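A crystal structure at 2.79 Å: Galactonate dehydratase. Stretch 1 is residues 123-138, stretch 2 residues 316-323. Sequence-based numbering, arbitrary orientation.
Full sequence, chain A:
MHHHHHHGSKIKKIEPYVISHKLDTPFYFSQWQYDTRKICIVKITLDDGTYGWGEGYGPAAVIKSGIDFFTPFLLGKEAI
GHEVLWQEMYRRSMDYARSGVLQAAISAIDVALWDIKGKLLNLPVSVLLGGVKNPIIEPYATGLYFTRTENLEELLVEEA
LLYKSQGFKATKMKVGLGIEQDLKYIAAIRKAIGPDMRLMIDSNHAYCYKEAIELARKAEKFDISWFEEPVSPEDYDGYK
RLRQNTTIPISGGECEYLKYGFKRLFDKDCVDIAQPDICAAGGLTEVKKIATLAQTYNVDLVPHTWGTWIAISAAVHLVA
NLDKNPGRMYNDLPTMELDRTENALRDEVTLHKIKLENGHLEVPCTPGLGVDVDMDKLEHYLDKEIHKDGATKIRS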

# COMPACT_ATOMS: atom_id res chain seq x y z
N LEU A 123 -8.51 16.63 45.50
CA LEU A 123 -9.33 16.76 44.30
C LEU A 123 -9.79 15.40 43.77
O LEU A 123 -9.00 14.45 43.87
CB LEU A 123 -8.52 17.44 43.18
CG LEU A 123 -8.39 18.95 43.21
CD1 LEU A 123 -7.40 19.41 42.17
CD2 LEU A 123 -9.73 19.63 42.98
N PRO A 124 -10.97 15.26 43.12
CA PRO A 124 -11.31 13.96 42.50
C PRO A 124 -10.34 13.63 41.35
O PRO A 124 -9.58 14.52 40.91
CB PRO A 124 -12.76 14.14 42.04
CG PRO A 124 -12.92 15.59 41.86
CD PRO A 124 -12.03 16.26 42.86
N VAL A 125 -10.31 12.36 40.90
CA VAL A 125 -9.42 11.90 39.82
C VAL A 125 -9.77 12.58 38.48
O VAL A 125 -8.84 12.98 37.76
CB VAL A 125 -9.35 10.35 39.71
CG1 VAL A 125 -8.48 9.90 38.55
CG2 VAL A 125 -8.85 9.74 41.02
N SER A 126 -11.08 12.74 38.14
CA SER A 126 -11.51 13.36 36.88
C SER A 126 -10.95 14.76 36.69
O SER A 126 -10.43 15.07 35.62
CB SER A 126 -13.03 13.33 36.70
OG SER A 126 -13.79 13.37 37.90
N VAL A 127 -10.99 15.59 37.75
CA VAL A 127 -10.45 16.95 37.75
C VAL A 127 -8.92 16.89 37.60
O VAL A 127 -8.32 17.72 36.90
CB VAL A 127 -10.93 17.71 39.01
CG1 VAL A 127 -10.09 18.96 39.29
CG2 VAL A 127 -12.40 18.07 38.89
N LEU A 128 -8.31 15.87 38.22
CA LEU A 128 -6.87 15.67 38.17
C LEU A 128 -6.36 15.04 36.85
O LEU A 128 -5.14 15.02 36.61
CB LEU A 128 -6.40 14.88 39.39
CG LEU A 128 -6.05 15.71 40.60
CD1 LEU A 128 -5.90 14.86 41.79
CD2 LEU A 128 -4.77 16.46 40.37
N LEU A 129 -7.30 14.51 36.01
CA LEU A 129 -7.00 13.93 34.69
C LEU A 129 -7.05 15.07 33.64
O LEU A 129 -6.62 14.90 32.49
CB LEU A 129 -7.99 12.80 34.29
CG LEU A 129 -7.85 11.39 34.89
CD1 LEU A 129 -9.09 10.54 34.57
CD2 LEU A 129 -6.58 10.68 34.42
N GLY A 130 -7.60 16.22 34.04
CA GLY A 130 -7.73 17.39 33.18
C GLY A 130 -8.99 18.19 33.36
O GLY A 130 -9.01 19.38 33.03
N GLY A 131 -10.05 17.56 33.86
CA GLY A 131 -11.32 18.24 34.07
C GLY A 131 -12.55 17.40 33.81
O GLY A 131 -12.55 16.54 32.94
N VAL A 132 -13.61 17.63 34.60
CA VAL A 132 -14.90 16.95 34.46
C VAL A 132 -15.59 17.52 33.22
O VAL A 132 -15.97 18.70 33.20
CB VAL A 132 -15.79 17.06 35.73
CG1 VAL A 132 -17.20 16.53 35.46
CG2 VAL A 132 -15.17 16.32 36.91
N LYS A 133 -15.66 16.70 32.16
CA LYS A 133 -16.28 17.08 30.90
C LYS A 133 -17.75 16.71 30.94
O LYS A 133 -18.58 17.41 30.36
CB LYS A 133 -15.59 16.38 29.73
CG LYS A 133 -14.47 17.18 29.10
CD LYS A 133 -13.14 17.00 29.78
CE LYS A 133 -12.01 17.34 28.86
NZ LYS A 133 -10.77 16.64 29.26
N ASN A 134 -18.05 15.60 31.65
CA ASN A 134 -19.39 15.02 31.81
C ASN A 134 -19.66 14.76 33.30
O ASN A 134 -19.17 13.75 33.85
CB ASN A 134 -19.50 13.72 31.00
CG ASN A 134 -18.88 13.77 29.62
OD1 ASN A 134 -18.02 12.95 29.28
ND2 ASN A 134 -19.32 14.71 28.79
N PRO A 135 -20.42 15.65 33.99
CA PRO A 135 -20.69 15.44 35.43
C PRO A 135 -21.70 14.33 35.70
O PRO A 135 -21.80 13.83 36.81
CB PRO A 135 -21.20 16.80 35.89
CG PRO A 135 -21.82 17.40 34.68
CD PRO A 135 -21.04 16.90 33.50
N ILE A 136 -22.47 13.98 34.67
CA ILE A 136 -23.48 12.94 34.68
C ILE A 136 -23.16 12.00 33.52
O ILE A 136 -22.79 12.46 32.44
CB ILE A 136 -24.93 13.52 34.62
CG1 ILE A 136 -25.26 14.31 35.91
CG2 ILE A 136 -26.00 12.44 34.36
CD1 ILE A 136 -25.15 15.82 35.76
N ILE A 137 -23.20 10.69 33.79
CA ILE A 137 -22.95 9.64 32.81
C ILE A 137 -24.09 8.59 32.95
O ILE A 137 -24.60 8.40 34.05
CB ILE A 137 -21.48 9.07 32.83
CG1 ILE A 137 -21.39 7.64 33.32
CG2 ILE A 137 -20.47 9.92 33.59
CD1 ILE A 137 -21.27 6.72 32.23
N GLU A 138 -24.55 7.99 31.84
CA GLU A 138 -25.65 7.02 31.85
C GLU A 138 -25.12 5.60 31.53
O GLU A 138 -24.96 5.25 30.36
CB GLU A 138 -26.84 7.45 30.96
CG GLU A 138 -26.54 7.78 29.51
CD GLU A 138 -27.75 7.86 28.61
OE1 GLU A 138 -27.65 7.42 27.44
OE2 GLU A 138 -28.80 8.37 29.06
N VAL A 316 -15.61 5.74 36.20
CA VAL A 316 -16.44 6.92 36.46
C VAL A 316 -15.60 8.17 36.19
O VAL A 316 -16.02 9.04 35.43
CB VAL A 316 -17.04 6.99 37.90
CG1 VAL A 316 -18.01 8.16 38.03
CG2 VAL A 316 -17.71 5.69 38.32
N HIS A 317 -14.41 8.22 36.79
CA HIS A 317 -13.49 9.33 36.65
C HIS A 317 -12.89 9.42 35.25
O HIS A 317 -12.63 10.53 34.80
CB HIS A 317 -12.44 9.29 37.75
CG HIS A 317 -13.03 9.68 39.07
ND1 HIS A 317 -12.95 10.98 39.54
CD2 HIS A 317 -13.80 8.96 39.92
CE1 HIS A 317 -13.63 10.99 40.68
NE2 HIS A 317 -14.16 9.80 40.95
N LEU A 318 -12.73 8.29 34.53
CA LEU A 318 -12.19 8.38 33.17
C LEU A 318 -13.23 8.89 32.17
O LEU A 318 -12.91 9.84 31.44
CB LEU A 318 -11.54 7.09 32.68
CG LEU A 318 -10.74 7.27 31.39
CD1 LEU A 318 -9.25 7.06 31.60
CD2 LEU A 318 -11.33 6.43 30.27
N VAL A 319 -14.47 8.33 32.14
CA VAL A 319 -15.51 8.81 31.20
C VAL A 319 -15.91 10.28 31.54
O VAL A 319 -16.28 11.03 30.63
CB VAL A 319 -16.73 7.87 30.94
CG1 VAL A 319 -16.43 6.41 31.29
CG2 VAL A 319 -18.01 8.36 31.60
N ALA A 320 -15.76 10.70 32.82
CA ALA A 320 -16.02 12.08 33.20
C ALA A 320 -15.06 12.99 32.42
O ALA A 320 -15.52 13.93 31.79
CB ALA A 320 -15.84 12.27 34.70
N ASN A 321 -13.75 12.64 32.38
CA ASN A 321 -12.67 13.37 31.70
C ASN A 321 -12.66 13.16 30.18
O ASN A 321 -12.02 13.93 29.46
CB ASN A 321 -11.34 12.97 32.30
CG ASN A 321 -10.21 13.88 31.91
OD1 ASN A 321 -9.94 14.90 32.56
ND2 ASN A 321 -9.54 13.53 30.83
N LEU A 322 -13.35 12.11 29.68
CA LEU A 322 -13.47 11.81 28.24
C LEU A 322 -14.34 12.88 27.57
O LEU A 322 -15.23 13.42 28.23
CB LEU A 322 -14.13 10.43 28.08
CG LEU A 322 -13.40 9.32 27.34
CD1 LEU A 322 -11.93 9.22 27.72
CD2 LEU A 322 -14.06 8.00 27.62
N ASP A 323 -14.08 13.17 26.27
CA ASP A 323 -14.82 14.15 25.44
C ASP A 323 -15.20 13.58 24.06
O ASP A 323 -16.09 14.10 23.38
CB ASP A 323 -14.03 15.48 25.30
CG ASP A 323 -12.53 15.34 25.10
OD1 ASP A 323 -12.10 14.38 24.43
OD2 ASP A 323 -11.78 16.20 25.62

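N321 and H317 have the most surface covered in this contact, with K133 and A320 next and nearly equal. H317, A320 and N321 belong to the helix ending at 321, and stretch 1 wraps them with a short, weakly bonded helical turn, a glycine pair and a loop that leads into a strand. The two stretches together bury 736 Å².

H317 meets the start of the helical turn. Its CA-to-CB bond points toward stretch 1, and S126 N donates a hydrogen bond to H317 ND1 at 2.9 Å. Early amides in a helical turn have no carbonyl behind them within that turn, so a side-chain acceptor is a natural partner. P124 packs against the ring edge, its CB 3.5 Å from H317 CE1, while H317 NE2 is satisfied elsewhere in the structure.

A320 and S126 lie close, CB to CB at 3.6 Å. Near the end of the helix, A320 O accepts hydrogen bonds from K133 N at 2.8 Å and N134 N at 3.0 Å. One acceptor thus holds two successive amides of the loop.

N321 has the most surface covered, 102 Å². Its side-chain end reaches into the turn at G130 and G131, where a Schellman motif closes the short helix. The orientation of its amide is uncertain, but its backbone is engaged too: N321 CA makes a CA-H...O contact with G131 O at 3.4 Å. Both glycines have positive phi, and a CB on either would jam against the preceding carbonyl.

K133 then reaches the helix's exit, with NZ donating to N321 O at 3.0 Å and forming a long salt bridge, K133 NZ to D323 OD2, at 3.8 Å. Beyond the polar loop, I137 and V319 make an apolar contact, CG2 to CG2 at 3.5 Å.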